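DUF3829 family protein (Bacteroides vulgatus, PDB 4YJW) is of unknown function but folds as an all-alpha protein of long packed helices and is probably made as a lipoprotein. Local coordinates at residues A[47-51]-A[52-56]; A[141-144]-A[145-149]. One frame throughout, in Å; residues are numbered along the deposited sequence.

Interaction 1 of 2, residues A[47-51]-A[52-56]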
loop_
_atom_site.group_PDB
_atom_site.type_symbol
_atom_site.label_atom_id
_atom_site.label_comp_id
_atom_site.label_asym_id
_atom_site.label_seq_id
_atom_site.Cartn_x
_atom_site.Cartn_y
_atom_site.Cartn_z
ATOM N N GLN A 47 1.055 20.691 12.604
ATOM C CA GLN A 47 0.616 21.404 13.801
ATOM C C GLN A 47 0.039 22.799 13.490
ATOM O O GLN A 47 -0.784 23.296 14.249
ATOM C CB GLN A 47 1.827 21.556 14.755
ATOM C CG GLN A 47 2.341 20.213 15.337
ATOM C CD GLN A 47 3.381 19.466 14.516
ATOM O OE1 GLN A 47 3.497 19.611 13.287
ATOM N NE2 GLN A 47 4.088 18.539 15.161
ATOM N N LYS A 48 0.492 23.435 12.395
ATOM C CA LYS A 48 0.060 24.804 12.049
ATOM C C LYS A 48 -1.116 24.835 11.054
ATOM O O LYS A 48 -1.575 25.920 10.682
ATOM C CB LYS A 48 1.234 25.610 11.494
ATOM C CG LYS A 48 2.272 25.952 12.569
ATOM C CD LYS A 48 3.432 26.745 11.992
ATOM C CE LYS A 48 4.487 27.049 13.028
ATOM N NZ LYS A 48 5.628 27.811 12.445
HETATM N N MSE A 49 -1.611 23.664 10.641
HETATM C CA MSE A 49 -2.778 23.628 9.762
HETATM C C MSE A 49 -4.018 24.155 10.505
HETATM O O MSE A 49 -4.302 23.661 11.601
HETATM C CB MSE A 49 -3.072 22.201 9.282
HETATM C CG MSE A 49 -2.286 21.771 8.088
HETATM SE SE MSE A 49 -2.878 22.708 6.482
HETATM C CE MSE A 49 -4.666 22.144 6.328
ATOM N N PRO A 50 -4.764 25.144 9.961
ATOM C CA PRO A 50 -6.032 25.519 10.615
ATOM C C PRO A 50 -6.940 24.281 10.693
ATOM O O PRO A 50 -7.073 23.524 9.725
ATOM C CB PRO A 50 -6.611 26.599 9.690
ATOM C CG PRO A 50 -5.450 27.069 8.850
ATOM C CD PRO A 50 -4.587 25.860 8.679
ATOM N N VAL A 51 -7.496 24.031 11.866
ATOM C CA VAL A 51 -8.353 22.872 12.116
ATOM C C VAL A 51 -9.535 22.815 11.117
ATOM O O VAL A 51 -9.824 21.734 10.598
ATOM C CB VAL A 51 -8.834 22.928 13.585
ATOM C CG1 VAL A 51 -10.003 21.997 13.824
ATOM C CG2 VAL A 51 -7.692 22.609 14.546
ATOM N N ASP A 52 -10.178 23.970 10.822
ATOM C CA ASP A 52 -11.344 24.002 9.913
ATOM C C ASP A 52 -10.956 23.816 8.431
ATOM O O ASP A 52 -11.834 23.587 7.588
ATOM C CB ASP A 52 -12.150 25.301 10.121
ATOM C CG ASP A 52 -12.844 25.317 11.478
ATOM O OD1 ASP A 52 -13.060 24.213 12.058
ATOM O OD2 ASP A 52 -13.121 26.419 11.984
ATOM N N SER A 53 -9.643 23.839 8.132
ATOM C CA SER A 53 -9.146 23.642 6.762
ATOM C C SER A 53 -8.866 22.168 6.417
ATOM O O SER A 53 -8.582 21.884 5.253
ATOM C CB SER A 53 -7.861 24.440 6.554
ATOM O OG SER A 53 -8.160 25.825 6.624
ATOM N N LEU A 54 -8.911 21.244 7.403
ATOM C CA LEU A 54 -8.567 19.834 7.166
ATOM C C LEU A 54 -9.553 19.181 6.187
ATOM O O LEU A 54 -10.748 19.106 6.479
ATOM C CB LEU A 54 -8.504 19.030 8.484
ATOM C CG LEU A 54 -7.561 19.567 9.562
ATOM C CD1 LEU A 54 -7.735 18.801 10.880
ATOM C CD2 LEU A 54 -6.107 19.529 9.103
ATOM N N PRO A 55 -9.109 18.735 4.997
ATOM C CA PRO A 55 -10.080 18.167 4.057
ATOM C C PRO A 55 -10.276 16.667 4.241
ATOM O O PRO A 55 -9.433 15.995 4.824
ATOM C CB PRO A 55 -9.456 18.476 2.697
ATOM C CG PRO A 55 -7.974 18.405 2.944
ATOM C CD PRO A 55 -7.744 18.784 4.410
ATOM N N VAL A 56 -11.367 16.135 3.693
ATOM C CA VAL A 56 -11.576 14.681 3.697
ATOM C C VAL A 56 -10.627 14.101 2.638
ATOM O O VAL A 56 -10.542 14.634 1.526
ATOM C CB VAL A 56 -13.057 14.311 3.391
ATOM C CG1 VAL A 56 -13.216 12.810 3.100
ATOM C CG2 VAL A 56 -13.966 14.735 4.536
#
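M49 and L54 meet across a tight turn, the CB of M49 lying 4.0 Å from the CD2 methyl of L54. M49 is a selenomethionine whose chain bends at both chi2 and chi3; this folding carries CE round to S53, where it rests 3.9 Å from S53 CB, so that one side chain touches two residues of the turn. P50 faces S53 instead: the serine hydroxyl stands over the CB and CG side of the proline ring, with OG 3.5 Å from P50 CB. That rotamer, OG opposite its own carbonyl carbon (chi1 -66°), leaves the hydroxyl against ring carbons. L54 sets its branch carbon against the carbonyl of V51, CG 3.3 Å from V51 O, while the side chains of V51 and D52 cross at a slant, their CB atoms directed away from the facing segment.

Two backbone bonds close the loop. S53 N donates to P50 O at 3.0 Å; L54 N reaches V51 O at 3.4 Å in a weak bond. The pair of successive i to i+3 links makes a short 3-10 turn over V51 to S53, flanked by P50 and L54.

The turn belongs to the connection between helix 35-44 and helix 64-71. V51 and L54 pack on M110 of helix 79-111, L54 also on Y103, and V51 O and L54 O accept bonds from Q111 and R107 respectively, whereas M49 and P55 lean on Y44 of helix 35-44.

Interaction 2 of 2, residues A[141-144]-A[145-149]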
loop_
_atom_site.group_PDB
_atom_site.type_symbol
_atom_site.label_atom_id
_atom_site.label_comp_id
_atom_site.label_asym_id
_atom_site.label_seq_id
_atom_site.Cartn_x
_atom_site.Cartn_y
_atom_site.Cartn_z
ATOM N N LYS A 141 5.877 -1.480 -1.614
ATOM C CA LYS A 141 5.683 -1.365 -3.068
ATOM C C LYS A 141 6.982 -1.687 -3.815
ATOM O O LYS A 141 6.952 -2.448 -4.788
ATOM C CB LYS A 141 5.206 0.049 -3.420
ATOM C CG LYS A 141 5.056 0.335 -4.925
ATOM C CD LYS A 141 4.190 1.576 -5.098
ATOM C CE LYS A 141 4.179 2.105 -6.512
ATOM N NZ LYS A 141 3.267 3.285 -6.658
ATOM N N GLN A 142 8.109 -1.103 -3.368
ATOM C CA GLN A 142 9.409 -1.346 -4.008
ATOM C C GLN A 142 9.858 -2.799 -3.797
ATOM O O GLN A 142 10.359 -3.413 -4.749
ATOM C CB GLN A 142 10.477 -0.357 -3.495
ATOM C CG GLN A 142 11.769 -0.366 -4.334
ATOM C CD GLN A 142 11.524 -0.009 -5.786
ATOM O OE1 GLN A 142 11.154 1.124 -6.118
ATOM N NE2 GLN A 142 11.715 -0.972 -6.686
ATOM N N VAL A 143 9.674 -3.356 -2.572
ATOM C CA VAL A 143 10.030 -4.757 -2.297
ATOM C C VAL A 143 9.281 -5.700 -3.273
ATOM O O VAL A 143 9.910 -6.613 -3.820
ATOM C CB VAL A 143 9.786 -5.161 -0.825
ATOM C CG1 VAL A 143 9.834 -6.684 -0.659
ATOM C CG2 VAL A 143 10.810 -4.497 0.092
ATOM N N ILE A 144 7.966 -5.475 -3.493
ATOM C CA ILE A 144 7.158 -6.324 -4.409
ATOM C C ILE A 144 7.731 -6.261 -5.840
ATOM O O ILE A 144 7.947 -7.316 -6.441
ATOM C CB ILE A 144 5.651 -5.946 -4.360
ATOM C CG1 ILE A 144 5.070 -6.346 -2.972
ATOM C CG2 ILE A 144 4.864 -6.622 -5.510
ATOM C CD1 ILE A 144 3.787 -5.622 -2.552
ATOM N N PHE A 145 8.002 -5.047 -6.365
ATOM C CA PHE A 145 8.598 -4.913 -7.704
ATOM C C PHE A 145 9.968 -5.582 -7.770
ATOM O O PHE A 145 10.272 -6.256 -8.766
ATOM C CB PHE A 145 8.717 -3.436 -8.127
ATOM C CG PHE A 145 7.392 -2.795 -8.478
ATOM C CD1 PHE A 145 6.492 -3.436 -9.329
ATOM C CD2 PHE A 145 7.067 -1.529 -8.002
ATOM C CE1 PHE A 145 5.259 -2.855 -9.634
ATOM C CE2 PHE A 145 5.845 -0.937 -8.331
ATOM C CZ PHE A 145 4.945 -1.605 -9.138
ATOM N N ASP A 146 10.775 -5.462 -6.693
ATOM C CA ASP A 146 12.119 -6.073 -6.672
ATOM C C ASP A 146 12.074 -7.596 -6.662
ATOM O O ASP A 146 12.955 -8.225 -7.262
ATOM C CB ASP A 146 12.953 -5.556 -5.498
ATOM C CG ASP A 146 13.299 -4.086 -5.630
ATOM O OD1 ASP A 146 12.992 -3.491 -6.696
ATOM O OD2 ASP A 146 13.812 -3.513 -4.652
ATOM N N ILE A 147 11.056 -8.202 -6.023
ATOM C CA ILE A 147 10.900 -9.667 -6.062
ATOM C C ILE A 147 10.509 -10.095 -7.487
ATOM O O ILE A 147 11.003 -11.094 -8.012
ATOM C CB ILE A 147 9.816 -10.155 -5.033
ATOM C CG1 ILE A 147 10.277 -9.969 -3.578
ATOM C CG2 ILE A 147 9.401 -11.623 -5.289
ATOM C CD1 ILE A 147 9.113 -9.903 -2.569
ATOM N N LEU A 148 9.557 -9.378 -8.071
ATOM C CA LEU A 148 8.969 -9.758 -9.353
ATOM C C LEU A 148 9.848 -9.536 -10.590
ATOM O O LEU A 148 9.853 -10.396 -11.460
ATOM C CB LEU A 148 7.659 -8.994 -9.566
ATOM C CG LEU A 148 6.450 -9.342 -8.663
ATOM C CD1 LEU A 148 5.266 -8.436 -8.989
ATOM C CD2 LEU A 148 5.996 -10.785 -8.862
ATOM N N THR A 149 10.528 -8.392 -10.722
ATOM C CA THR A 149 11.198 -8.113 -12.006
ATOM C C THR A 149 12.225 -9.248 -12.409
ATOM O O THR A 149 12.143 -9.625 -13.575
ATOM C CB THR A 149 11.771 -6.699 -12.086
ATOM O OG1 THR A 149 12.575 -6.431 -10.961
ATOM C CG2 THR A 149 10.659 -5.635 -12.162
#
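K141 and F145 run side by side along one face of the helix, pointing the same way. The lysine chain is extended beyond CG, and its aliphatic part follows the phenyl ring: CG lies 3.7 Å from F145 CE2, and CE also touches that carbon. The ammonium passes on to a salt bridge with E35. F145 holds its CG beside the backbone N (chi1 -73°), which brings CD2 to 3.3 Å from K141 O. With the ring cut back to an alanine here, the K141 methylenes would probably lose their flat neighbour and a gap open against L26 and L29 of helix 10-32.

On the neighbouring strip of the helix, Q142 and D146 pair through their polar ends. Q142 bends at chi2 (59°), swinging its amide forward, toward the C-terminal end of the helix, and NE2 donates to D146 OD1 at 2.8 Å. The acceptor lies close to the amide plane, but the carboxylate oxygen is met from above its own plane, the two flat groups being turned 34° apart.

On the remaining faces the branched side chains form i to i+4 pairs. V143 CG1 meets I147 CD1 at 3.8 Å with the two chains crossing, while I144 and L148 lie alongside each other, CG2 to CD1 3.9 Å.

Beneath them, regular i to i+4 bonds run from F145 N to K141 O through L148 N to I144 O. This is the pattern of an amphipathic helix in an all-alpha bundle: V143, I144 and I147 pack on helix 79-111, F145 and L148 on helix 10-32, and Q142 and D146 occupy an exposed strip.

From the N terminus the chain runs through helices 10-32 and 35-44 before interaction 1 tightens the connection to helix 64-71 into a short turn. Helices 64-71, 79-111 and 114-117 follow, and only then does interaction 2 span one stretch of the long helix 121-159. The two therefore lie in series, neither nesting nor crossing, and each is local to its own segment of chain. Interactions 1 and 2 sit on opposite sides of the chain's centre; the centres of interactions 1 and 2 are about 35 Å apart, and the nearest atoms of interactions 1 and 2 about 20 Å apart. Helix 79-111 is common ground: residues 47-56 pack near its C-terminal end, residues 141-149 nearer its start.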